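Local coordinates for catechol 1,2-dioxygenase (Acinetobacter sp., PDB 1DMH), which catalyses the iron(III)-dependent intradiol cleavage of catechol by O2 to cis,cis-muconate, in the beta-ketoadipate pathway, at residues Y200-P203 with P207-Q210. Residues are numbered along the deposited sequence; the frame is centred on the assembly and turned at random.
With MCT (4-methylcatechol), chain D.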
ATOM      1  N   TYR A 200      11.691   9.501  19.018  1.00 25.29           N
ATOM      2  CA  TYR A 200      11.780   8.508  17.951  1.00 25.50           C
ATOM      3  C   TYR A 200      11.849   9.262  16.600  1.00 25.25           C
ATOM      4  O   TYR A 200      11.252  10.340  16.448  1.00 24.90           O
ATOM      5  CB  TYR A 200      10.517   7.625  18.035  1.00 26.87           C
ATOM      6  CG  TYR A 200      10.264   6.712  16.859  1.00 28.13           C
ATOM      7  CD1 TYR A 200       9.699   7.204  15.677  1.00 28.84           C
ATOM      8  CD2 TYR A 200      10.623   5.370  16.904  1.00 29.48           C
ATOM      9  CE1 TYR A 200       9.503   6.382  14.566  1.00 29.39           C
ATOM     10  CE2 TYR A 200      10.431   4.530  15.796  1.00 30.11           C
ATOM     11  CZ  TYR A 200       9.875   5.050  14.634  1.00 29.92           C
ATOM     12  OH  TYR A 200       9.737   4.244  13.534  1.00 31.17           O
ATOM     13  N   GLY A 201      12.575   8.709  15.628  1.00 23.56           N
ATOM     14  CA  GLY A 201      12.645   9.332  14.315  1.00 21.88           C
ATOM     15  C   GLY A 201      12.346   8.250  13.299  1.00 21.14           C
ATOM     16  O   GLY A 201      12.766   7.126  13.528  1.00 21.10           O
ATOM     17  N   CYS A 202      11.622   8.548  12.215  1.00 19.83           N
ATOM     18  CA  CYS A 202      11.323   7.530  11.199  1.00 19.63           C
ATOM     19  C   CYS A 202      12.599   7.099  10.492  1.00 18.99           C
ATOM     20  O   CYS A 202      13.518   7.895  10.364  1.00 18.44           O
ATOM     21  CB  CYS A 202      10.387   8.067  10.096  1.00 19.43           C
ATOM     22  SG  CYS A 202       8.694   8.433  10.549  1.00 19.14           S
ATOM     23  N   PRO A 203      12.669   5.837  10.029  1.00 18.82           N
ATOM     24  CA  PRO A 203      13.858   5.358   9.314  1.00 19.49           C
ATOM     25  C   PRO A 203      14.101   6.380   8.207  1.00 20.47           C
ATOM     26  O   PRO A 203      13.267   6.566   7.326  1.00 19.77           O
ATOM     27  CB  PRO A 203      13.398   4.015   8.771  1.00 18.56           C
ATOM     28  CG  PRO A 203      12.532   3.532   9.886  1.00 18.77           C
ATOM     29  CD  PRO A 203      11.671   4.758  10.122  1.00 18.62           C
ATOM     30  N   PRO A 207      10.272   4.474   3.275  1.00 16.05           N
ATOM     31  CA  PRO A 207       9.214   5.145   2.507  1.00 15.20           C
ATOM     32  C   PRO A 207       8.418   6.249   3.260  1.00 14.17           C
ATOM     33  O   PRO A 207       7.970   7.223   2.653  1.00 13.68           O
ATOM     34  CB  PRO A 207       8.331   3.966   2.054  1.00 15.07           C
ATOM     35  CG  PRO A 207       8.582   2.904   3.140  1.00 15.32           C
ATOM     36  CD  PRO A 207      10.070   3.011   3.256  1.00 15.49           C
ATOM     37  N   THR A 208       8.236   6.102   4.565  1.00 13.53           N
ATOM     38  CA  THR A 208       7.471   7.109   5.292  1.00 13.50           C
ATOM     39  C   THR A 208       8.237   8.434   5.254  1.00 14.41           C
ATOM     40  O   THR A 208       7.681   9.483   4.915  1.00 13.06           O
ATOM     41  CB  THR A 208       7.191   6.678   6.773  1.00 13.96           C
ATOM     42  OG1 THR A 208       6.427   5.464   6.782  1.00 12.99           O
ATOM     43  CG2 THR A 208       6.391   7.749   7.505  1.00 13.29           C
ATOM     44  N   GLN A 209       9.521   8.387   5.582  1.00 14.40           N
ATOM     45  CA  GLN A 209      10.295   9.607   5.569  1.00 15.16           C
ATOM     46  C   GLN A 209      10.410  10.163   4.159  1.00 15.64           C
ATOM     47  O   GLN A 209      10.395  11.389   3.961  1.00 15.23           O
ATOM     48  CB  GLN A 209      11.676   9.368   6.154  1.00 15.61           C
ATOM     49  CG  GLN A 209      12.447  10.665   6.344  1.00 17.66           C
ATOM     50  CD  GLN A 209      11.710  11.626   7.247  1.00 17.70           C
ATOM     51  OE1 GLN A 209      11.306  12.708   6.820  1.00 20.80           O
ATOM     52  NE2 GLN A 209      11.519  11.234   8.496  1.00 17.56           N
ATOM     53  N   GLN A 210      10.553   9.280   3.174  1.00 16.24           N
ATOM     54  CA  GLN A 210      10.621   9.737   1.792  1.00 18.32           C
ATOM     55  C   GLN A 210       9.374  10.545   1.424  1.00 17.45           C
ATOM     56  O   GLN A 210       9.489  11.606   0.813  1.00 17.32           O
ATOM     57  CB  GLN A 210      10.748   8.558   0.832  1.00 21.86           C
ATOM     58  CG  GLN A 210      12.006   7.743   1.066  1.00 29.65           C
ATOM     59  CD  GLN A 210      13.281   8.554   0.845  1.00 34.41           C
ATOM     60  OE1 GLN A 210      14.375   8.165   1.300  1.00 38.07           O
ATOM     61  NE2 GLN A 210      13.153   9.683   0.125  1.00 36.90           N
TER
HETATM   62  C1  MCT D 401       4.795   6.192  15.950  0.65 22.02           C
HETATM   63  C2  MCT D 401       4.205   6.066  17.219  0.65 22.11           C
HETATM   64  C3  MCT D 401       5.041   5.784  18.319  0.65 21.43           C
HETATM   65  O3  MCT D 401       4.481   5.661  19.565  0.65 22.31           O
HETATM   66  C4  MCT D 401       6.410   5.630  18.177  0.65 21.18           C
HETATM   67  O4  MCT D 401       7.177   5.361  19.283  0.65 22.48           O
HETATM   68  C5  MCT D 401       7.008   5.748  16.950  0.65 21.74           C
HETATM   69  C6  MCT D 401       6.149   6.046  15.775  0.65 22.01           C
HETATM   70  C   MCT D 401       3.902   6.496  14.732  0.65 22.40           C
HETATM   71  O   HOH W   1      10.600   5.961   6.899  1.00 16.08           O
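C202 and T208 are in van der Waals contact: SG of C202 lies 3.9 Å from the methyl CG2 of T208. The CA atoms of C202 and Q209 are 6.1 Å apart. CB of C202 points toward the helix, and chi1 of -69° places SG at the T208 methyl. OG1 of T208 hydrogen-bonds OE1 of E70. The Q209 side chain runs back beside C202. Its chain bends at chi2 (58°), which brings the end amide next to CB of C202. CB of Q209 also sits 3.4 Å from O of P203.

No direct hydrogen bond joins the two segments. One water links them instead. It donates to O of P203 (2.8 Å) and accepts from N of Q209 (3.0 Å). It thus serves an amide N in the first turn of helix 207-214.

Of the two segments, Y200 is the residue that meets the ligand. The C5 edge of 4-methylcatechol points at the Y200 ring face, with C5 3.2 Å above its centre. The ring planes are steeply inclined, about 73° apart. L73 of helix 71-77, also in the pocket, touches Y200, P203 and T208.

Three intervening residues lead from strand 200-201 and its loop to helix 207-214. Y200 is an established iron(III) ligand, but here the protein ligands are Y164, H224 and H226. This is consistent with the release of one tyrosine on substrate binding, known for the intradiol dioxygenase active site.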